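Adhesin (Streptococcus sanguinis SK1 = NCTC 7863, PDB 6VT2) probably attaches the bacterium to host sialoglycans, binding glycans at two tandem Siglec-like modules, each followed by an atypical Rib domain. Local coordinates at residues 212-217 / 222-227; 39-42 / 48-51; 334-339 / 353-358; 182-185 / 189-192. All blocks are in the same frame, centred on the assembly; numbering follows the deposited sequence.

Four contacts sample the four modules strung along this elongated adhesin. Contacts 2 and 1 lie in the two Siglec-like modules, each holding a glycan, yet their centres are about 84 Å apart. Contact 2 lies just behind the pocket wall, with the Asn42 side chain about 5 Å from the bound sialic acid, whereas contact 1 is core packing whose Phe216 side chain stays about 11 Å from the second sialic acid. Contacts 4 and 3 sit in the two Rib domains, centres about 85 Å apart; contact 4 supplies a calcium ligand through Asp190. Contacts 2 and 4 have centres about 38 Å apart, as do contacts 1 and 3; no two touch.

Contact 1: 212-217 / 222-227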
loop_
_atom_site.group_PDB
_atom_site.type_symbol
_atom_site.label_atom_id
_atom_site.label_comp_id
_atom_site.label_asym_id
_atom_site.label_seq_id
_atom_site.Cartn_x
_atom_site.Cartn_y
_atom_site.Cartn_z
ATOM N N ARG A 212 -25.326 11.087 3.454
ATOM C CA ARG A 212 -25.440 10.323 4.668
ATOM C C ARG A 212 -25.927 11.196 5.819
ATOM O O ARG A 212 -25.482 12.328 6.009
ATOM C CB ARG A 212 -24.081 9.736 5.038
ATOM C CG ARG A 212 -24.071 8.858 6.246
ATOM C CD ARG A 212 -22.883 7.931 6.167
ATOM N NE ARG A 212 -22.773 7.148 7.376
ATOM C CZ ARG A 212 -21.694 6.505 7.748
ATOM N NH1 ARG A 212 -20.624 6.530 6.961
ATOM N NH2 ARG A 212 -21.685 5.846 8.893
ATOM N N ASP A 213 -26.761 10.604 6.657
ATOM C CA ASP A 213 -27.200 11.229 7.883
ATOM C C ASP A 213 -26.469 10.548 9.021
ATOM O O ASP A 213 -26.599 9.341 9.219
ATOM C CB ASP A 213 -28.698 11.062 8.075
ATOM C CG ASP A 213 -29.494 12.025 7.257
ATOM O OD1 ASP A 213 -28.893 12.918 6.611
ATOM O OD2 ASP A 213 -30.729 11.881 7.259
ATOM N N TYR A 214 -25.685 11.302 9.739
ATOM C CA TYR A 214 -25.003 10.806 10.924
ATOM C C TYR A 214 -25.790 11.158 12.150
ATOM O O TYR A 214 -26.083 12.331 12.373
ATOM C CB TYR A 214 -23.607 11.394 10.980
ATOM C CG TYR A 214 -22.695 11.001 9.873
ATOM C CD1 TYR A 214 -21.847 9.922 9.991
ATOM C CD2 TYR A 214 -22.614 11.790 8.723
ATOM C CE1 TYR A 214 -20.941 9.653 8.958
ATOM C CE2 TYR A 214 -21.715 11.485 7.703
ATOM C CZ TYR A 214 -20.937 10.401 7.826
ATOM O OH TYR A 214 -20.028 10.097 6.840
ATOM N N ILE A 215 -26.171 10.143 12.904
ATOM C CA ILE A 215 -27.038 10.354 14.035
ATOM C C ILE A 215 -26.174 10.687 15.220
ATOM O O ILE A 215 -25.234 9.948 15.521
ATOM C CB ILE A 215 -27.854 9.116 14.336
ATOM C CG1 ILE A 215 -28.829 8.857 13.234
ATOM C CG2 ILE A 215 -28.654 9.359 15.608
ATOM C CD1 ILE A 215 -29.446 7.419 13.341
ATOM N N PHE A 216 -26.527 11.770 15.916
ATOM C CA PHE A 216 -25.881 12.147 17.154
ATOM C C PHE A 216 -26.964 12.174 18.201
ATOM O O PHE A 216 -27.943 12.894 18.067
ATOM C CB PHE A 216 -25.183 13.504 17.051
ATOM C CG PHE A 216 -23.851 13.424 16.413
ATOM C CD1 PHE A 216 -23.664 13.079 15.077
ATOM C CD2 PHE A 216 -22.737 13.737 17.168
ATOM C CE1 PHE A 216 -22.368 13.026 14.550
ATOM C CE2 PHE A 216 -21.479 13.600 16.646
ATOM C CZ PHE A 216 -21.315 13.295 15.344
ATOM N N TYR A 217 -26.751 11.459 19.259
ATOM C CA TYR A 217 -27.710 11.428 20.347
ATOM C C TYR A 217 -27.446 12.599 21.251
ATOM O O TYR A 217 -26.306 12.794 21.696
ATOM C CB TYR A 217 -27.566 10.112 21.125
ATOM C CG TYR A 217 -28.031 8.974 20.293
ATOM C CD1 TYR A 217 -29.352 8.665 20.138
ATOM C CD2 TYR A 217 -27.109 8.257 19.562
ATOM C CE1 TYR A 217 -29.742 7.659 19.305
ATOM C CE2 TYR A 217 -27.514 7.260 18.718
ATOM C CZ TYR A 217 -28.830 6.946 18.624
ATOM O OH TYR A 217 -29.235 5.969 17.737
ATOM N N GLY A 222 -20.468 11.816 20.069
ATOM C CA GLY A 222 -20.490 10.972 18.901
ATOM C C GLY A 222 -19.360 11.318 17.958
ATOM O O GLY A 222 -18.676 12.326 18.087
ATOM N N THR A 223 -19.172 10.422 17.015
ATOM C CA THR A 223 -18.268 10.677 15.930
ATOM C C THR A 223 -18.950 10.385 14.616
ATOM O O THR A 223 -19.900 9.612 14.532
ATOM C CB THR A 223 -17.032 9.847 16.042
ATOM O OG1 THR A 223 -17.348 8.459 15.989
ATOM C CG2 THR A 223 -16.278 10.142 17.294
ATOM N N ALA A 224 -18.524 11.103 13.601
ATOM C CA ALA A 224 -18.907 10.844 12.211
ATOM C C ALA A 224 -17.601 10.618 11.457
ATOM O O ALA A 224 -16.722 11.459 11.531
ATOM C CB ALA A 224 -19.707 12.000 11.614
ATOM N N GLU A 225 -17.502 9.555 10.666
ATOM C CA GLU A 225 -16.319 9.345 9.816
ATOM C C GLU A 225 -16.778 9.587 8.384
ATOM O O GLU A 225 -17.692 8.959 7.975
ATOM C CB GLU A 225 -15.745 7.950 9.919
ATOM C CG GLU A 225 -15.067 7.754 11.244
ATOM C CD GLU A 225 -14.398 6.420 11.327
ATOM O OE1 GLU A 225 -13.315 6.337 11.888
ATOM O OE2 GLU A 225 -14.972 5.486 10.819
ATOM N N LEU A 226 -16.102 10.467 7.685
ATOM C CA LEU A 226 -16.468 10.858 6.325
ATOM C C LEU A 226 -15.343 10.358 5.426
ATOM O O LEU A 226 -14.241 10.578 5.778
ATOM C CB LEU A 226 -16.546 12.367 6.237
ATOM C CG LEU A 226 -17.875 12.950 6.661
ATOM C CD1 LEU A 226 -18.096 12.742 8.147
ATOM C CD2 LEU A 226 -17.906 14.411 6.323
ATOM N N HIS A 227 -15.688 9.852 4.247
ATOM C CA HIS A 227 -14.525 9.218 3.501
ATOM C C HIS A 227 -14.520 9.878 2.118
ATOM O O HIS A 227 -15.552 10.112 1.606
ATOM C CB HIS A 227 -14.752 7.704 3.397
ATOM C CG HIS A 227 -14.865 6.961 4.686
ATOM N ND1 HIS A 227 -15.939 7.058 5.502
ATOM C CD2 HIS A 227 -14.096 6.062 5.273
ATOM C CE1 HIS A 227 -15.797 6.291 6.541
ATOM N NE2 HIS A 227 -14.671 5.683 6.426
HETATM O O HOH W 1 -18.555 6.072 8.743
HETATM O O HOH W 2 -22.705 9.439 13.779
#
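Tyr214 and Ala224 meet face to methyl: the Ala224 CB lies 3.7 Å from the centroid of the Tyr214 ring, a CH-pi contact 24° off the ring normal. At the far end of the same ring, Tyr214 OH donates a 2.8 Å hydrogen bond to Glu225 O, arriving from above the carbonyl plane, while Leu226 CD1 packs 3.7 Å from Tyr214 CZ. Phe216 continues the row, its CE2 atom 3.4 Å from Gly222 C. Segments 213-217 and 222-227 run nearly antiparallel (170°) but join different sheets, the first pairing with strand 314-321 and the second with 277-283, so this is side-chain packing between the two layers of the Siglec-like beta sandwich. Where the backbones stand apart, a water spans them, donating to both Ile215 O and Thr223 O. Behind Tyr214 comes Arg212: its CG lies over the ring face opposite Ala224, and its guanidinium has Tyr214 CE1 over its centre. An extended chain with CG anti to N (chi1 -177°) carries that group to a second water, which bridges Arg212 NH1 to Glu225 O. The guanidinium is held in turn by a salt bridge to Asp209, whose other carboxylate oxygen accepts from His227 ND1.

Contact 2: 39-42 / 48-51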
loop_
_atom_site.group_PDB
_atom_site.type_symbol
_atom_site.label_atom_id
_atom_site.label_comp_id
_atom_site.label_asym_id
_atom_site.label_seq_id
_atom_site.Cartn_x
_atom_site.Cartn_y
_atom_site.Cartn_z
ATOM N N ILE A 39 44.610 -23.233 -20.988
ATOM C CA ILE A 39 45.079 -21.966 -21.579
ATOM C C ILE A 39 43.899 -21.316 -22.300
ATOM O O ILE A 39 43.183 -21.996 -22.922
ATOM C CB ILE A 39 46.162 -22.307 -22.631
ATOM C CG1 ILE A 39 47.404 -22.849 -21.942
ATOM C CG2 ILE A 39 46.499 -21.141 -23.529
ATOM C CD1 ILE A 39 48.351 -23.537 -22.889
ATOM N N VAL A 40 43.774 -20.007 -22.173
ATOM C CA VAL A 40 42.838 -19.224 -22.990
ATOM C C VAL A 40 43.740 -18.329 -23.812
ATOM O O VAL A 40 44.529 -17.685 -23.234
ATOM C CB VAL A 40 41.864 -18.409 -22.148
ATOM C CG1 VAL A 40 40.908 -17.650 -23.047
ATOM C CG2 VAL A 40 41.118 -19.295 -21.207
ATOM N N ARG A 41 43.590 -18.339 -25.121
ATOM C CA ARG A 41 44.537 -17.557 -25.908
ATOM C C ARG A 41 43.903 -17.024 -27.189
ATOM O O ARG A 41 42.921 -17.521 -27.663
ATOM C CB ARG A 41 45.748 -18.417 -26.291
ATOM C CG ARG A 41 45.389 -19.662 -27.086
ATOM C CD ARG A 41 46.590 -20.373 -27.712
ATOM N NE ARG A 41 47.022 -19.715 -28.902
ATOM C CZ ARG A 41 48.088 -20.052 -29.576
ATOM N NH1 ARG A 41 48.834 -21.046 -29.153
ATOM N NH2 ARG A 41 48.386 -19.419 -30.681
ATOM N N ASN A 42 44.597 -16.038 -27.749
ATOM C CA ASN A 42 44.270 -15.569 -29.099
ATOM C C ASN A 42 44.674 -16.639 -30.090
ATOM O O ASN A 42 45.602 -17.269 -29.851
ATOM C CB ASN A 42 45.129 -14.370 -29.476
ATOM C CG ASN A 42 44.703 -13.153 -28.718
ATOM O OD1 ASN A 42 43.856 -13.295 -27.877
ATOM N ND2 ASN A 42 45.275 -12.002 -28.995
ATOM N N ASN A 48 53.023 -22.666 -28.778
ATOM C CA ASN A 48 53.237 -22.516 -27.328
ATOM C C ASN A 48 52.701 -21.189 -26.795
ATOM O O ASN A 48 52.820 -20.980 -25.652
ATOM C CB ASN A 48 54.722 -22.638 -26.962
ATOM C CG ASN A 48 55.565 -21.439 -27.352
ATOM O OD1 ASN A 48 55.094 -20.538 -27.991
ATOM N ND2 ASN A 48 56.834 -21.440 -26.978
ATOM N N SER A 49 52.078 -20.366 -27.609
ATOM C CA SER A 49 51.650 -19.030 -27.197
ATOM C C SER A 49 50.492 -19.072 -26.199
ATOM O O SER A 49 49.622 -19.852 -26.352
ATOM C CB SER A 49 51.238 -18.224 -28.383
ATOM O OG SER A 49 50.850 -16.946 -27.997
ATOM N N THR A 50 50.529 -18.210 -25.205
ATOM C CA THR A 50 49.372 -17.979 -24.356
ATOM C C THR A 50 48.967 -16.521 -24.368
ATOM O O THR A 50 48.239 -16.092 -23.469
ATOM C CB THR A 50 49.633 -18.448 -22.935
ATOM O OG1 THR A 50 50.681 -17.661 -22.386
ATOM C CG2 THR A 50 50.014 -19.897 -22.900
ATOM N N TYR A 51 49.469 -15.738 -25.326
ATOM C CA TYR A 51 49.057 -14.344 -25.479
ATOM C C TYR A 51 47.547 -14.268 -25.664
ATOM O O TYR A 51 46.966 -14.972 -26.489
ATOM C CB TYR A 51 49.773 -13.745 -26.670
ATOM C CG TYR A 51 49.526 -12.279 -26.911
ATOM C CD1 TYR A 51 48.437 -11.865 -27.612
ATOM C CD2 TYR A 51 50.412 -11.325 -26.436
ATOM C CE1 TYR A 51 48.180 -10.546 -27.818
ATOM C CE2 TYR A 51 50.208 -10.019 -26.678
ATOM C CZ TYR A 51 49.096 -9.626 -27.382
ATOM O OH TYR A 51 48.800 -8.329 -27.652
HETATM O O HOH W 3 46.640 -16.644 -21.514
#
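Arg41 curls back into a ring of backbone carbonyls, with Ser49 CB resting over one face of its guanidinium. The curl begins with CG wedged between N and the carbonyl carbon (chi1 58°) and is completed by a bend at chi3 of -79°. Arg41 NE then donates to Asn42 O at 3.0 Å, nearly in the guanidinium plane. NH1 bonds to Ala46 O, and NH2 makes weak bonds to the carbonyls of Ile43, Glu44 and Gly45, so the cation gathers the intervening loop around itself. Ser49 O also lies 3.1 Å from Arg41 NH1, but the angle is too poor for a hydrogen bond.

Beside this, the backbones join directly: Asn42 N donates to Tyr51 O at 2.9 Å in an almost straight bond. A water bridges Val40 O to Thr50 O, and the methyls Ile39 CG2 and Thr50 CG2 touch at 3.8 Å. Tyr51 turns its ring edge to the Asn42 amide, with ND2 3.5 Å from Tyr51 CD1 and the two planes 78° apart. An ST turn, in which Ser49 OG accepts from Tyr51 N, shapes the chain leading there. The Asn42 amide is fixed at both ends, ND2 to Asp53 and OD1 to Lys98. Both partners line the glycan pocket, consistent with a second-shell place for Asn42 in the sialoglycan pocket of this Siglec-like module, lined by loops and by strand 95-104.

Contact 3: 334-339 / 353-358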
loop_
_atom_site.group_PDB
_atom_site.type_symbol
_atom_site.label_atom_id
_atom_site.label_comp_id
_atom_site.label_asym_id
_atom_site.label_seq_id
_atom_site.Cartn_x
_atom_site.Cartn_y
_atom_site.Cartn_z
ATOM N N SER A 334 -39.153 -9.105 39.121
ATOM C CA SER A 334 -40.382 -9.563 39.742
ATOM C C SER A 334 -41.308 -8.371 39.877
ATOM O O SER A 334 -40.891 -7.205 39.834
ATOM C CB SER A 334 -40.158 -10.222 41.106
ATOM O OG SER A 334 -39.586 -9.306 41.974
ATOM N N LEU A 335 -42.590 -8.690 39.950
ATOM C CA LEU A 335 -43.585 -7.695 40.281
ATOM C C LEU A 335 -43.508 -7.389 41.757
ATOM O O LEU A 335 -42.925 -8.124 42.539
ATOM C CB LEU A 335 -44.972 -8.181 39.922
ATOM C CG LEU A 335 -45.142 -8.673 38.506
ATOM C CD1 LEU A 335 -46.560 -9.170 38.338
ATOM C CD2 LEU A 335 -44.852 -7.586 37.493
ATOM N N THR A 336 -44.043 -6.232 42.117
ATOM C CA THR A 336 -44.116 -5.767 43.493
ATOM C C THR A 336 -45.565 -5.772 43.942
ATOM O O THR A 336 -46.438 -5.262 43.239
ATOM C CB THR A 336 -43.554 -4.367 43.596
ATOM O OG1 THR A 336 -42.164 -4.452 43.241
ATOM C CG2 THR A 336 -43.653 -3.770 44.940
ATOM N N GLY A 337 -45.823 -6.429 45.065
ATOM C CA GLY A 337 -47.182 -6.521 45.569
ATOM C C GLY A 337 -47.659 -5.161 45.983
ATOM O O GLY A 337 -46.970 -4.444 46.715
ATOM N N VAL A 338 -48.871 -4.832 45.594
ATOM C CA VAL A 338 -49.485 -3.569 45.974
ATOM C C VAL A 338 -50.850 -3.850 46.567
ATOM O O VAL A 338 -51.614 -4.661 46.036
ATOM C CB VAL A 338 -49.597 -2.561 44.825
ATOM C CG1 VAL A 338 -48.149 -2.252 44.286
ATOM C CG2 VAL A 338 -50.521 -2.965 43.774
ATOM N N LEU A 339 -51.168 -3.141 47.653
ATOM C CA LEU A 339 -52.471 -3.313 48.261
ATOM C C LEU A 339 -53.589 -2.619 47.503
ATOM O O LEU A 339 -54.739 -3.039 47.568
ATOM C CB LEU A 339 -52.406 -2.791 49.689
ATOM C CG LEU A 339 -51.448 -3.511 50.617
ATOM C CD1 LEU A 339 -51.349 -2.752 51.946
ATOM C CD2 LEU A 339 -51.925 -4.945 50.827
ATOM N N GLU A 353 -39.085 1.096 42.230
ATOM C CA GLU A 353 -37.965 1.824 41.688
ATOM C C GLU A 353 -36.691 1.008 41.848
ATOM O O GLU A 353 -35.889 0.950 40.919
ATOM C CB GLU A 353 -37.818 3.178 42.345
ATOM C CG GLU A 353 -36.722 3.980 41.635
ATOM C CD GLU A 353 -36.409 5.323 42.219
ATOM O OE1 GLU A 353 -35.236 5.749 42.042
ATOM O OE2 GLU A 353 -37.308 5.943 42.835
ATOM N N GLU A 354 -36.515 0.325 42.986
ATOM C CA GLU A 354 -35.289 -0.436 43.217
ATOM C C GLU A 354 -35.179 -1.595 42.239
ATOM O O GLU A 354 -34.089 -1.917 41.748
ATOM C CB GLU A 354 -35.238 -0.942 44.664
ATOM C CG GLU A 354 -34.164 -1.947 44.945
ATOM C CD GLU A 354 -32.789 -1.454 44.533
ATOM O OE1 GLU A 354 -31.903 -2.323 44.307
ATOM O OE2 GLU A 354 -32.591 -0.210 44.458
ATOM N N LYS A 355 -36.284 -2.250 41.964
ATOM C CA LYS A 355 -36.236 -3.368 41.043
ATOM C C LYS A 355 -35.975 -2.898 39.629
ATOM O O LYS A 355 -35.271 -3.582 38.869
ATOM C CB LYS A 355 -37.530 -4.138 41.080
ATOM C CG LYS A 355 -37.790 -4.882 42.412
ATOM C CD LYS A 355 -39.074 -5.670 42.386
ATOM C CE LYS A 355 -39.292 -6.305 43.692
ATOM N NZ LYS A 355 -40.509 -7.211 43.716
ATOM N N VAL A 356 -36.571 -1.754 39.261
ATOM C CA VAL A 356 -36.311 -1.217 37.928
ATOM C C VAL A 356 -34.860 -0.771 37.812
ATOM O O VAL A 356 -34.189 -1.089 36.816
ATOM C CB VAL A 356 -37.276 -0.071 37.607
ATOM C CG1 VAL A 356 -36.842 0.609 36.360
ATOM C CG2 VAL A 356 -38.666 -0.540 37.487
ATOM N N ARG A 357 -34.335 -0.169 38.872
ATOM C CA ARG A 357 -32.945 0.260 38.897
ATOM C C ARG A 357 -32.030 -0.932 38.703
ATOM O O ARG A 357 -31.143 -0.929 37.821
ATOM C CB ARG A 357 -32.675 0.963 40.227
ATOM C CG ARG A 357 -31.244 1.557 40.361
ATOM C CD ARG A 357 -30.819 1.623 41.823
ATOM N NE ARG A 357 -30.683 0.286 42.401
ATOM C CZ ARG A 357 -29.740 -0.607 42.084
ATOM N NH1 ARG A 357 -28.791 -0.323 41.194
ATOM N NH2 ARG A 357 -29.754 -1.805 42.659
ATOM N N ALA A 358 -32.240 -1.953 39.530
ATOM C CA ALA A 358 -31.393 -3.141 39.486
ATOM C C ALA A 358 -31.431 -3.801 38.120
ATOM O O ALA A 358 -30.434 -4.371 37.685
ATOM C CB ALA A 358 -31.818 -4.151 40.552
#
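While Lys355 crosses to Ser334, Leu335 and Thr336, the flat groups near it on the helix, Glu354 and Arg357, form a salt bridge with each other and do not reach segment 334-339. The Arg357 guanidinium has the Glu354 carboxylate in plane at its edge, a side-on, two-nitrogen grip with Arg357 NH2 2.8 Å from Glu354 OE1 and NE on OE2, each oxygen met on its syn side though somewhat out of the carboxylate plane. The setting is the second Rib domain, where helix 346-360 packs beside the short strand 336-338, itself paired in parallel with strand 401-403.

Across the contact, a single ammonium group does the polar work. Beyond CG, the Lys355 chain runs fully extended, and with CG anti to the carbonyl carbon (chi1 -68°) it leaves the helix toward the chain entering the strand. Its tip is held by three oxygens from three consecutive residues. Ser334 OG takes the firm hydrogen bond from Lys355 NZ, at 2.9 Å. Leu335 O accepts a weak one at 2.8 Å from NZ, and Thr336 OG1 another weak one at 3.3 Å. The ammonium charge is probably spread over neutral acceptors, two hydroxyls and one carbonyl. Pro332 touches the lysine chain, and the buried Thr336 is packed against Ala351 and Ile352 one turn earlier on the helix. Back from the tip, Lys355 CD passes 3.4 Å from Thr336 OG1.

Contact 4: 182-185 / 189-192; sequences ITYP and TDTI. With CA (calcium ion), chain I.
Ile182 pairs with Asp190 as an antiparallel hydrogen-bonded pair: Ile182 N donates to Asp190 O at 2.8 Å, nearly straight (170°), and Asp190 N returns a 3.0 Å bond to Ile182 O. The same carbonyl receives a CA-H...O contact from Thr189. On the sheet face that carries Ile182 and Asp190, Ile182 CD1 meets Ile192 CD1 at 4.0 Å, and both isoleucines pack on Val159. Thr183 follows on the other face as a non-hydrogen-bonded pair with Thr189; their side chains lie side by side, Thr183 OG1 3.7 Å from Thr189 CG2. Tyr184, just past the strand, brings its ring back across the hairpin with CG anti to the carbonyl carbon (chi1 -65°). Its hydroxyl donates a short 2.5 Å hydrogen bond to Asp190 OD2 through the anti lone pair of that oxygen, with ring and carboxylate planes almost perpendicular (86°). Asp190 OD2 is gripped twice, for it and OD1 both bind calcium, each at 2.5 Å. Tyr184 is thus a second-shell residue that, with the two metal bonds, probably limits rotation of the carboxylate. Three waters, Thr128 and Tyr131 complete the coordination, so this hairpin presents a bidentate aspartate to the calcium site where the Siglec-like module meets the Rib domain.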
loop_
_atom_site.group_PDB
_atom_site.type_symbol
_atom_site.label_atom_id
_atom_site.label_comp_id
_atom_site.label_asym_id
_atom_site.label_seq_id
_atom_site.Cartn_x
_atom_site.Cartn_y
_atom_site.Cartn_z
ATOM N N ILE A 182 15.360 6.319 -19.113
ATOM C CA ILE A 182 16.159 5.633 -18.073
ATOM C C ILE A 182 17.533 5.493 -18.691
ATOM O O ILE A 182 17.588 5.020 -19.757
ATOM C CB ILE A 182 15.545 4.272 -17.724
ATOM C CG1 ILE A 182 14.094 4.451 -17.262
ATOM C CG2 ILE A 182 16.389 3.496 -16.696
ATOM C CD1 ILE A 182 13.325 3.182 -17.066
ATOM N N THR A 183 18.567 5.990 -18.062
ATOM C CA THR A 183 19.916 5.882 -18.609
ATOM C C THR A 183 20.641 4.888 -17.735
ATOM O O THR A 183 20.798 5.123 -16.601
ATOM C CB THR A 183 20.640 7.219 -18.663
ATOM O OG1 THR A 183 19.880 8.090 -19.486
ATOM C CG2 THR A 183 22.028 7.143 -19.246
ATOM N N TYR A 184 21.049 3.785 -18.313
ATOM C CA TYR A 184 21.812 2.789 -17.581
ATOM C C TYR A 184 23.198 3.333 -17.446
ATOM O O TYR A 184 23.696 4.186 -18.063
ATOM C CB TYR A 184 21.760 1.475 -18.331
ATOM C CG TYR A 184 20.358 1.017 -18.333
ATOM C CD1 TYR A 184 19.656 0.836 -17.169
ATOM C CD2 TYR A 184 19.730 0.892 -19.530
ATOM C CE1 TYR A 184 18.329 0.502 -17.204
ATOM C CE2 TYR A 184 18.427 0.491 -19.578
ATOM C CZ TYR A 184 17.719 0.308 -18.421
ATOM O OH TYR A 184 16.425 -0.059 -18.471
ATOM N N PRO A 185 24.120 2.743 -16.450
ATOM C CA PRO A 185 25.500 3.207 -16.199
ATOM C C PRO A 185 26.399 3.234 -17.413
ATOM O O PRO A 185 27.362 3.994 -17.469
ATOM C CB PRO A 185 26.016 2.197 -15.157
ATOM C CG PRO A 185 24.839 1.597 -14.544
ATOM C CD PRO A 185 23.692 1.707 -15.521
ATOM N N THR A 189 20.062 3.379 -22.979
ATOM C CA THR A 189 18.816 3.885 -22.397
ATOM C C THR A 189 17.620 2.984 -22.683
ATOM O O THR A 189 17.659 2.140 -23.527
ATOM C CB THR A 189 18.493 5.280 -22.953
ATOM O OG1 THR A 189 18.262 5.172 -24.351
ATOM C CG2 THR A 189 19.573 6.311 -22.735
ATOM N N ASP A 190 16.590 3.194 -21.900
ATOM C CA ASP A 190 15.250 2.715 -22.198
ATOM C C ASP A 190 14.360 3.946 -22.141
ATOM O O ASP A 190 14.664 4.907 -21.428
ATOM C CB ASP A 190 14.821 1.667 -21.237
ATOM C CG ASP A 190 15.204 0.293 -21.674
ATOM O OD1 ASP A 190 14.995 -0.027 -22.857
ATOM O OD2 ASP A 190 15.658 -0.482 -20.831
ATOM N N THR A 191 13.259 3.899 -22.877
ATOM C CA THR A 191 12.252 4.953 -22.856
ATOM C C THR A 191 10.911 4.383 -22.426
ATOM O O THR A 191 10.520 3.270 -22.822
ATOM C CB THR A 191 12.093 5.576 -24.242
ATOM O OG1 THR A 191 13.341 6.173 -24.688
ATOM C CG2 THR A 191 11.003 6.641 -24.229
ATOM N N ILE A 192 10.216 5.105 -21.553
ATOM C CA ILE A 192 8.834 4.771 -21.232
ATOM C C ILE A 192 7.977 5.904 -21.768
ATOM O O ILE A 192 8.176 7.058 -21.389
ATOM C CB ILE A 192 8.635 4.578 -19.732
ATOM C CG1 ILE A 192 9.612 3.557 -19.163
ATOM C CG2 ILE A 192 7.192 4.065 -19.479
ATOM C CD1 ILE A 192 9.416 3.359 -17.697
HETATM CA CA CA I . 16.038 -2.321 -22.498
HETATM O O HOH W 4 16.069 -2.382 -24.839
HETATM O O HOH W 5 13.636 -2.716 -22.804
HETATM O O HOH W 6 15.694 -4.556 -23.135
#